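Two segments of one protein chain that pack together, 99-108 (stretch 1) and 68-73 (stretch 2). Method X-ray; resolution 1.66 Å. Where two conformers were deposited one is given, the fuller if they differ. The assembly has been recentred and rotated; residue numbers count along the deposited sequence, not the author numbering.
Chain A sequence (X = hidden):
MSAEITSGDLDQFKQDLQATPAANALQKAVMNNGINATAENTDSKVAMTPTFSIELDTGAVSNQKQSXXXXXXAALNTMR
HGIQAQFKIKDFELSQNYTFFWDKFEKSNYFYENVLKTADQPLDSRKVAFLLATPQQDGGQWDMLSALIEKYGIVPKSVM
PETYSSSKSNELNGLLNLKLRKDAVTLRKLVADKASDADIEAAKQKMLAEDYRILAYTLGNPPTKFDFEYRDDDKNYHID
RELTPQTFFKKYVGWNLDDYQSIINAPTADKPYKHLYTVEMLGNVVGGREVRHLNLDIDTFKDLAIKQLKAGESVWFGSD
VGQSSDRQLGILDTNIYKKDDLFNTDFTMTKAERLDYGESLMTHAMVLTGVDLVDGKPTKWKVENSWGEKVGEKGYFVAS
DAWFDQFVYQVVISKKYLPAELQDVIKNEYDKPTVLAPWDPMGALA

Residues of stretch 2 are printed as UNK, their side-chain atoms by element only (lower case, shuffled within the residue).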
# COMPACT_ATOMS: atom_id res chain seq x y z
N THR A 99 -14.12 11.65 29.84
CA THR A 99 -13.17 12.23 30.77
C THR A 99 -12.38 13.31 30.10
O THR A 99 -12.04 14.31 30.73
CB THR A 99 -12.20 11.17 31.37
OG1 THR A 99 -11.79 10.25 30.31
CG2 THR A 99 -12.87 10.39 32.44
N PHE A 100 -12.20 13.21 28.77
CA PHE A 100 -11.38 14.18 28.04
C PHE A 100 -12.13 15.51 27.98
O PHE A 100 -11.56 16.64 28.15
CB PHE A 100 -11.12 13.69 26.62
CG PHE A 100 -9.98 14.39 25.88
CD1 PHE A 100 -8.75 14.65 26.46
CD2 PHE A 100 -10.12 14.68 24.51
CE1 PHE A 100 -7.73 15.19 25.75
CE2 PHE A 100 -9.08 15.23 23.76
CZ PHE A 100 -7.87 15.48 24.38
N PHE A 101 -13.41 15.42 27.71
CA PHE A 101 -14.23 16.64 27.68
C PHE A 101 -14.13 17.47 29.00
O PHE A 101 -13.82 18.63 28.97
CB PHE A 101 -15.71 16.27 27.31
CG PHE A 101 -16.63 17.50 27.18
CD1 PHE A 101 -17.04 18.01 25.97
CD2 PHE A 101 -17.04 18.15 28.33
CE1 PHE A 101 -17.89 19.12 25.92
CE2 PHE A 101 -17.84 19.27 28.28
CZ PHE A 101 -18.22 19.79 27.08
N TRP A 102 -14.45 16.82 30.13
CA TRP A 102 -14.52 17.45 31.44
C TRP A 102 -13.14 17.87 31.92
O TRP A 102 -12.99 18.96 32.47
CB TRP A 102 -15.19 16.52 32.41
CG TRP A 102 -16.64 16.33 32.09
CD1 TRP A 102 -17.29 15.16 31.84
CD2 TRP A 102 -17.63 17.36 31.99
NE1 TRP A 102 -18.63 15.40 31.61
CE2 TRP A 102 -18.85 16.74 31.70
CE3 TRP A 102 -17.60 18.74 32.14
CZ2 TRP A 102 -20.09 17.48 31.55
CZ3 TRP A 102 -18.79 19.48 31.96
CH2 TRP A 102 -20.01 18.86 31.66
N ASP A 103 -12.12 17.10 31.56
CA ASP A 103 -10.77 17.48 31.87
C ASP A 103 -10.39 18.82 31.21
O ASP A 103 -9.90 19.82 31.85
CB ASP A 103 -9.78 16.38 31.48
CG ASP A 103 -8.37 16.72 31.88
OD1 ASP A 103 -8.16 16.96 33.10
OD2 ASP A 103 -7.45 16.75 30.95
N LYS A 104 -10.53 18.93 29.91
CA LYS A 104 -10.30 20.17 29.19
C LYS A 104 -11.09 21.36 29.66
O LYS A 104 -10.62 22.45 29.73
CB LYS A 104 -10.56 19.96 27.70
CG LYS A 104 -9.60 19.06 26.97
CD LYS A 104 -8.83 19.81 25.92
CE LYS A 104 -7.67 19.03 25.26
NZ LYS A 104 -6.56 18.62 26.15
N PHE A 105 -12.38 21.14 29.92
CA PHE A 105 -13.20 22.23 30.36
C PHE A 105 -12.78 22.70 31.78
O PHE A 105 -12.61 23.91 32.00
CB PHE A 105 -14.66 21.84 30.30
CG PHE A 105 -15.58 23.02 30.48
CD1 PHE A 105 -15.43 24.15 29.66
CD2 PHE A 105 -16.57 22.99 31.41
CE1 PHE A 105 -16.19 25.26 29.83
CE2 PHE A 105 -17.38 24.14 31.54
CZ PHE A 105 -17.22 25.24 30.72
N GLU A 106 -12.56 21.77 32.68
CA GLU A 106 -12.12 22.08 34.08
C GLU A 106 -10.76 22.71 34.03
O GLU A 106 -10.53 23.72 34.64
CB GLU A 106 -12.12 20.84 34.96
CG GLU A 106 -13.54 20.39 35.31
CD GLU A 106 -14.24 21.23 36.43
OE1 GLU A 106 -13.62 22.11 37.10
OE2 GLU A 106 -15.48 20.98 36.60
N LYS A 107 -9.87 22.18 33.17
CA LYS A 107 -8.54 22.83 33.03
C LYS A 107 -8.59 24.29 32.53
O LYS A 107 -7.73 25.04 32.90
CB LYS A 107 -7.61 21.98 32.17
CG LYS A 107 -7.07 20.75 32.82
CD LYS A 107 -6.26 19.88 31.82
CE LYS A 107 -5.49 18.84 32.56
NZ LYS A 107 -5.13 17.74 31.62
N SER A 108 -9.56 24.64 31.67
CA SER A 108 -9.78 26.00 31.17
C SER A 108 -10.05 26.97 32.36
O SER A 108 -9.30 27.94 32.58
CB SER A 108 -10.88 26.01 30.06
OG SER A 108 -10.58 25.16 28.91
N UNK A 68 -2.70 12.59 24.03
CA UNK A 68 -1.89 12.34 25.27
C UNK A 68 -2.76 11.94 26.47
O UNK A 68 -2.54 12.43 27.60
N UNK A 69 -3.65 10.97 26.27
CA UNK A 69 -4.66 10.65 27.24
C UNK A 69 -4.27 9.38 28.01
O UNK A 69 -5.13 8.77 28.62
c UNK A 69 -8.86 9.98 23.59
c UNK A 69 -6.61 11.68 26.01
c UNK A 69 -6.05 10.45 26.58
n UNK A 69 -7.85 10.55 24.20
n UNK A 69 -10.13 10.11 24.01
n UNK A 69 -8.60 9.18 22.57
c UNK A 69 -7.96 11.48 25.33
N UNK A 70 -2.98 9.03 28.04
CA UNK A 70 -2.58 7.74 28.64
C UNK A 70 -3.14 7.59 30.07
O UNK A 70 -3.79 6.61 30.36
s UNK A 70 -0.37 8.85 29.64
c UNK A 70 -1.07 7.59 28.62
N UNK A 71 -3.03 8.66 30.88
CA UNK A 71 -3.45 8.65 32.29
C UNK A 71 -4.93 8.26 32.45
O UNK A 71 -5.26 7.49 33.31
c UNK A 71 -5.34 12.07 34.33
n UNK A 71 -4.67 12.76 30.91
c UNK A 71 -6.56 14.07 33.80
c UNK A 71 -3.18 9.99 32.93
c UNK A 71 -5.25 13.04 32.13
c UNK A 71 -6.19 13.11 34.70
c UNK A 71 -4.84 12.05 33.04
c UNK A 71 -3.94 11.19 32.34
c UNK A 71 -3.86 11.69 31.05
c UNK A 71 -6.12 14.06 32.49
N UNK A 72 -5.76 8.76 31.54
CA UNK A 72 -7.19 8.44 31.50
C UNK A 72 -7.48 7.02 31.05
O UNK A 72 -8.24 6.30 31.65
se UNK A 72 -8.86 11.67 29.34
c UNK A 72 -7.97 9.35 30.55
c UNK A 72 -8.22 13.33 30.08
c UNK A 72 -7.77 10.79 30.73
N UNK A 73 -6.82 6.62 29.97
CA UNK A 73 -6.94 5.26 29.45
C UNK A 73 -6.54 4.27 30.52
O UNK A 73 -7.26 3.27 30.75
c UNK A 73 -8.12 4.97 24.93
c UNK A 73 -7.78 7.25 25.56
c UNK A 73 -8.35 6.31 24.71
c UNK A 73 -6.13 5.05 28.14
c UNK A 73 -7.41 4.57 26.03
c UNK A 73 -6.88 5.51 26.91
c UNK A 73 -7.07 6.81 26.67

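Stretch 1 is a continuous helical segment that presents T99, F100, D103 and K107 to stretch 2, which passes from loop or turn into a helix of its own. Position 68 carries no side-chain atoms beyond its backbone, and nothing on stretch 1 comes close to where a CB would lie. It is glycine, G68, and it contributes almost nothing to the contact.

At position 69 the side chain has seven atoms: three carbons in a row, a nitrogen, and a carbon bearing two further nitrogens. This forked, planar end is a guanidinium group, and the third carbon of the chain lies 3.5 Å from CD1 of F100. The residue is arginine, R69. Its CD sits over one face of the F100 ring, 3.6 Å from the ring centroid and 17° off the normal, a well-formed CH-pi contact. The charged end adds little here, because CZ of R69 is 5.2 Å from the F100 ring centroid, too far for more than a weak cation-pi attraction; its nitrogens find hydrogen-bond partners elsewhere in the structure. R69 also occupies the N-cap position, and its carbonyl O accepts a hydrogen bond of 3.0 Å from the backbone N of position 73.

Position 70 has one carbon followed by one sulfur, with no branch and no reach to stretch 1. That is cysteine, C70, here with chi1 in the p rotamer.

Ten side-chain atoms appear at position 71: one carbon leading to fused five- and six-membered rings that hold eight carbons and one nitrogen. Such an indole identifies tryptophan, W71. Its CA-to-CB bond points sideways, yet the far end of the side chain comes nearer to stretch 1. There CZ2 of W71 lies 3.4 Å from OD2 of D103, which approaches the ring edge near its plane, and 3.9 Å from NZ of K107.

Position 72 shows an unbranched chain of two carbons, a selenium and a terminal carbon. The selenium marks selenomethionine, M72. The CA-to-CB bond points toward stretch 1, and with chi2 and chi3 both t the chain is extended, placing SE 3.4 Å from OG1 of T99 and 3.7 Å from the backbone N of F100. The terminal CE reaches the edge of the F100 ring, 3.9 Å from CD1, and lies 3.6 Å from OD2 of D103.

At position 73 a single carbon bears a ring of six carbons, with no heteroatom. This is phenylalanine, F73, whose side chain makes no contact with stretch 1.

The contact buries 288 Å² and works through packing, without a hydrogen bond or salt bridge between the stretches. F100 is engaged at one face by R69 and at its edge by M72, while M72 also runs against T99 and D103. Within stretch 1, a salt bridge of 2.6 Å between NZ of K107 and OD2 of D103 holds the two charged groups together where W71 meets them, so the indole packs against an already paired acid and base.

Stretch 2, residues 68-73: GRCWMF
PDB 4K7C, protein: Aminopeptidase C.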